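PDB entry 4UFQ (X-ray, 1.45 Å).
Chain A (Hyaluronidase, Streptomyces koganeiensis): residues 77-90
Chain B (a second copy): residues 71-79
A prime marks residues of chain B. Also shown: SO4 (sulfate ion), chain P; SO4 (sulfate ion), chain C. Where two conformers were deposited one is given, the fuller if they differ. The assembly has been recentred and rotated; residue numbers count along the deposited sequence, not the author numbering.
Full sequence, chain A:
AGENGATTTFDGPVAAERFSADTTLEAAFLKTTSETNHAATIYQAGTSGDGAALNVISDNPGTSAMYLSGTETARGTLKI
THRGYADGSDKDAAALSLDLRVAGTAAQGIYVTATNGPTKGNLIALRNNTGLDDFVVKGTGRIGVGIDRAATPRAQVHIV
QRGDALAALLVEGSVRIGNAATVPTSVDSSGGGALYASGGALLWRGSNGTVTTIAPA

Chain A 77-90: TLKITHRGYADGSD
Chain B (71-79) TETARGTLK

Three hydrogen bonds fasten the strand and following loop of chain A to the loop at the start of the chain B stretch. His82, chi1 t and chi2 -92°, brings its ring end close although its CB points sideways, and NE2 donates to Glu72′ O at 2.7 Å and 162°, with the acceptor near the ring plane. Thr71′ serves two neighbours: with chi1 t, its OG1 donates to Arg83 O (2.9 Å), while its carbonyl O accepts from Tyr85 OH (2.7 Å). The CA-to-CB bond of Tyr85 (chi1 m, chi2 79°) points toward chain B, and the ring carries OH to the Thr71′ carbonyl.

The backbones approach at Arg83–Thr71′ (CA–CA 4.6 Å) and Asp90–Thr73′ (4.2 Å between CA atoms), where Asp90 CA makes a CH···O contact with Thr73′ O (3.3 Å). Chain A runs as a strand that ends at Arg83, then makes a type I turn from Tyr85 to Gly88, closed by Gly88 N to Tyr85 O (3.1 Å); the positive phi of Gly88 (74°) favours glycine. Asp87 OD1 accepts from Ser89 N (3.0 Å) and Ser89 OG (2.9 Å), and Asp90 OD2 accepts from Tyr85 N (3.2 Å), bracing the loop.

Chain B is loop at 71′–75′ (Thr71′ phi/psi -136/46°, Glu72′ -68/145°) and turns a corner at Thr77′ and Leu78′ (-65/-46°, -113/123°). Glu72′ (m, p, chi3 6°) curls back so that OE1 accepts from Thr77′ OG1 at 2.8 Å. Thr77′ OG1 also lies at the His82 ring edge, 3.4 Å from His82 CD2.

Packing completes the contact, which buries 582 Å² in all. Thr73′ CG2 sits 4.2 Å from the Tyr85 ring centroid, off-centre, and Thr71′ CB covers one face of the Arg83 guanidinium. From the strand, Ile80 (m, t) reaches the chain B corner, with CG2 3.8 Å from Thr77′ CG2 and CD1 3.9 Å from Leu78′ CB. Leu78 and Leu78′, both t,p, meet through their CD2 atoms at 4.1 Å, giving a buried apolar end.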

# COMPACT_ATOMS: atom_id res chain seq x y z
N THR A 77 6.51 -0.72 -12.95
CA THR A 77 7.71 0.12 -13.10
C THR A 77 8.83 -0.41 -12.20
O THR A 77 10.00 -0.50 -12.62
CB THR A 77 7.42 1.62 -12.81
OG1 THR A 77 6.36 2.08 -13.66
CG2 THR A 77 8.66 2.48 -13.05
N LEU A 78 8.46 -0.71 -10.96
CA LEU A 78 9.29 -1.51 -10.07
C LEU A 78 8.55 -2.83 -9.82
O LEU A 78 7.38 -2.83 -9.37
CB LEU A 78 9.55 -0.79 -8.75
CG LEU A 78 10.28 -1.61 -7.68
CD1 LEU A 78 11.64 -2.15 -8.18
CD2 LEU A 78 10.47 -0.81 -6.41
N LYS A 79 9.21 -3.94 -10.14
CA LYS A 79 8.69 -5.28 -9.90
C LYS A 79 9.53 -5.97 -8.86
O LYS A 79 10.73 -6.21 -9.08
CB LYS A 79 8.66 -6.09 -11.20
CG LYS A 79 8.30 -7.57 -11.03
CD LYS A 79 6.86 -7.74 -10.64
CE LYS A 79 6.51 -9.22 -10.51
NZ LYS A 79 6.54 -9.91 -11.81
N ILE A 80 8.91 -6.29 -7.73
CA ILE A 80 9.58 -6.97 -6.64
C ILE A 80 9.06 -8.38 -6.50
O ILE A 80 7.87 -8.59 -6.31
CB ILE A 80 9.40 -6.24 -5.29
CG1 ILE A 80 9.79 -4.77 -5.38
CG2 ILE A 80 10.20 -6.96 -4.20
CD1 ILE A 80 9.67 -3.97 -4.06
N THR A 81 9.97 -9.34 -6.60
CA THR A 81 9.67 -10.74 -6.35
C THR A 81 10.34 -11.20 -5.08
O THR A 81 11.54 -11.02 -4.90
CB THR A 81 10.15 -11.63 -7.51
OG1 THR A 81 9.44 -11.27 -8.71
CG2 THR A 81 9.90 -13.10 -7.22
N HIS A 82 9.56 -11.79 -4.19
CA HIS A 82 10.11 -12.52 -3.05
C HIS A 82 9.97 -14.02 -3.31
O HIS A 82 8.85 -14.53 -3.47
CB HIS A 82 9.42 -12.15 -1.74
CG HIS A 82 9.93 -12.92 -0.56
ND1 HIS A 82 9.35 -14.09 -0.14
CD2 HIS A 82 10.99 -12.71 0.25
CE1 HIS A 82 10.02 -14.57 0.89
NE2 HIS A 82 11.03 -13.75 1.15
N ARG A 83 11.11 -14.70 -3.36
CA ARG A 83 11.16 -16.14 -3.55
C ARG A 83 11.04 -16.81 -2.19
O ARG A 83 11.98 -16.79 -1.39
CB ARG A 83 12.46 -16.53 -4.29
CG ARG A 83 12.74 -15.62 -5.48
CD ARG A 83 13.89 -16.08 -6.36
NE ARG A 83 15.11 -16.38 -5.62
CZ ARG A 83 16.07 -15.51 -5.32
NH1 ARG A 83 15.96 -14.24 -5.68
NH2 ARG A 83 17.14 -15.92 -4.65
N GLY A 84 9.87 -17.37 -1.92
CA GLY A 84 9.55 -17.87 -0.60
C GLY A 84 9.92 -19.31 -0.35
O GLY A 84 10.67 -19.93 -1.11
N TYR A 85 9.38 -19.84 0.74
CA TYR A 85 9.73 -21.17 1.21
C TYR A 85 8.47 -21.98 1.48
O TYR A 85 7.52 -21.50 2.11
CB TYR A 85 10.59 -21.07 2.47
CG TYR A 85 11.91 -20.38 2.22
CD1 TYR A 85 11.97 -19.00 2.14
CD2 TYR A 85 13.08 -21.10 2.04
CE1 TYR A 85 13.16 -18.35 1.89
CE2 TYR A 85 14.28 -20.46 1.80
CZ TYR A 85 14.31 -19.09 1.72
OH TYR A 85 15.48 -18.42 1.48
N ALA A 86 8.45 -23.22 1.00
CA ALA A 86 7.26 -24.07 1.08
C ALA A 86 6.86 -24.43 2.51
O ALA A 86 5.70 -24.80 2.76
CB ALA A 86 7.49 -25.34 0.25
N ASP A 87 7.78 -24.28 3.44
CA ASP A 87 7.53 -24.61 4.83
C ASP A 87 7.14 -23.44 5.67
O ASP A 87 6.98 -23.54 6.85
CB ASP A 87 8.73 -25.30 5.48
CG ASP A 87 9.96 -24.45 5.51
OD1 ASP A 87 9.86 -23.29 5.14
OD2 ASP A 87 11.04 -24.95 5.92
N GLY A 88 7.01 -22.30 5.03
CA GLY A 88 6.51 -21.12 5.72
C GLY A 88 7.52 -20.50 6.65
O GLY A 88 7.16 -19.71 7.53
N SER A 89 8.80 -20.83 6.45
CA SER A 89 9.86 -20.32 7.30
C SER A 89 10.17 -18.85 7.02
O SER A 89 11.13 -18.29 7.57
CB SER A 89 11.13 -21.17 7.14
OG SER A 89 11.63 -21.12 5.81
N ASP A 90 9.36 -18.21 6.17
CA ASP A 90 9.52 -16.80 5.87
C ASP A 90 8.39 -15.93 6.43
O ASP A 90 8.05 -14.89 5.88
CB ASP A 90 9.63 -16.59 4.36
CG ASP A 90 8.52 -17.27 3.59
OD1 ASP A 90 7.59 -17.85 4.20
OD2 ASP A 90 8.59 -17.20 2.35
N THR B 71 15.24 -13.57 -1.50
CA THR B 71 14.72 -14.79 -0.89
C THR B 71 14.85 -14.76 0.63
O THR B 71 15.23 -15.75 1.26
CB THR B 71 15.41 -16.02 -1.50
OG1 THR B 71 14.80 -17.22 -0.99
CG2 THR B 71 16.93 -16.03 -1.20
N GLU B 72 14.47 -13.63 1.22
CA GLU B 72 14.64 -13.38 2.65
C GLU B 72 13.76 -14.27 3.53
O GLU B 72 12.60 -14.55 3.20
CB GLU B 72 14.30 -11.92 2.94
CG GLU B 72 15.22 -10.91 2.24
CD GLU B 72 14.87 -10.64 0.79
OE1 GLU B 72 13.83 -11.13 0.31
OE2 GLU B 72 15.63 -9.92 0.12
N THR B 73 14.27 -14.66 4.69
CA THR B 73 13.46 -15.40 5.65
C THR B 73 12.83 -14.51 6.71
O THR B 73 11.80 -14.87 7.27
CB THR B 73 14.27 -16.51 6.33
OG1 THR B 73 15.47 -15.96 6.89
CG2 THR B 73 14.62 -17.62 5.34
N ALA B 74 13.41 -13.35 6.99
CA ALA B 74 12.90 -12.52 8.09
C ALA B 74 13.10 -11.02 7.90
O ALA B 74 13.09 -10.27 8.88
CB ALA B 74 13.53 -12.97 9.40
N ARG B 75 13.26 -10.59 6.66
CA ARG B 75 13.46 -9.18 6.35
C ARG B 75 12.69 -8.81 5.10
O ARG B 75 12.17 -9.69 4.41
CB ARG B 75 14.94 -8.88 6.13
CG ARG B 75 15.82 -9.17 7.33
CD ARG B 75 15.55 -8.22 8.48
NE ARG B 75 16.43 -8.47 9.62
CZ ARG B 75 16.16 -9.30 10.63
NH1 ARG B 75 15.02 -9.98 10.67
NH2 ARG B 75 17.04 -9.46 11.61
N GLY B 76 12.62 -7.52 4.80
CA GLY B 76 11.99 -7.04 3.58
C GLY B 76 12.91 -7.19 2.37
O GLY B 76 14.13 -7.00 2.50
N THR B 77 12.35 -7.53 1.21
CA THR B 77 13.14 -7.64 -0.02
C THR B 77 13.70 -6.26 -0.41
O THR B 77 14.87 -6.13 -0.79
CB THR B 77 12.33 -8.26 -1.20
OG1 THR B 77 11.82 -9.54 -0.81
CG2 THR B 77 13.21 -8.44 -2.44
N LEU B 78 12.82 -5.26 -0.35
CA LEU B 78 13.22 -3.86 -0.36
C LEU B 78 12.87 -3.28 1.02
O LEU B 78 11.71 -3.34 1.45
CB LEU B 78 12.51 -3.09 -1.47
CG LEU B 78 12.75 -1.58 -1.47
CD1 LEU B 78 14.25 -1.21 -1.54
CD2 LEU B 78 11.99 -0.91 -2.60
N LYS B 79 13.88 -2.73 1.70
CA LYS B 79 13.72 -2.07 2.98
C LYS B 79 14.03 -0.60 2.82
O LYS B 79 15.16 -0.22 2.49
CB LYS B 79 14.63 -2.70 4.03
CG LYS B 79 14.67 -1.95 5.37
CD LYS B 79 13.36 -2.08 6.11
CE LYS B 79 13.43 -1.36 7.45
NZ LYS B 79 14.35 -2.04 8.39
S SO4 P . 12.81 -5.32 8.17
O1 SO4 P . 13.16 -5.57 6.77
O2 SO4 P . 12.67 -6.60 8.86
O3 SO4 P . 11.55 -4.58 8.22
O4 SO4 P . 13.87 -4.55 8.82
S SO4 C . 4.24 -7.65 -13.51
O1 SO4 C . 5.12 -6.48 -13.48
O2 SO4 C . 3.34 -7.54 -14.65
O3 SO4 C . 3.49 -7.71 -12.26
O4 SO4 C . 5.05 -8.88 -13.66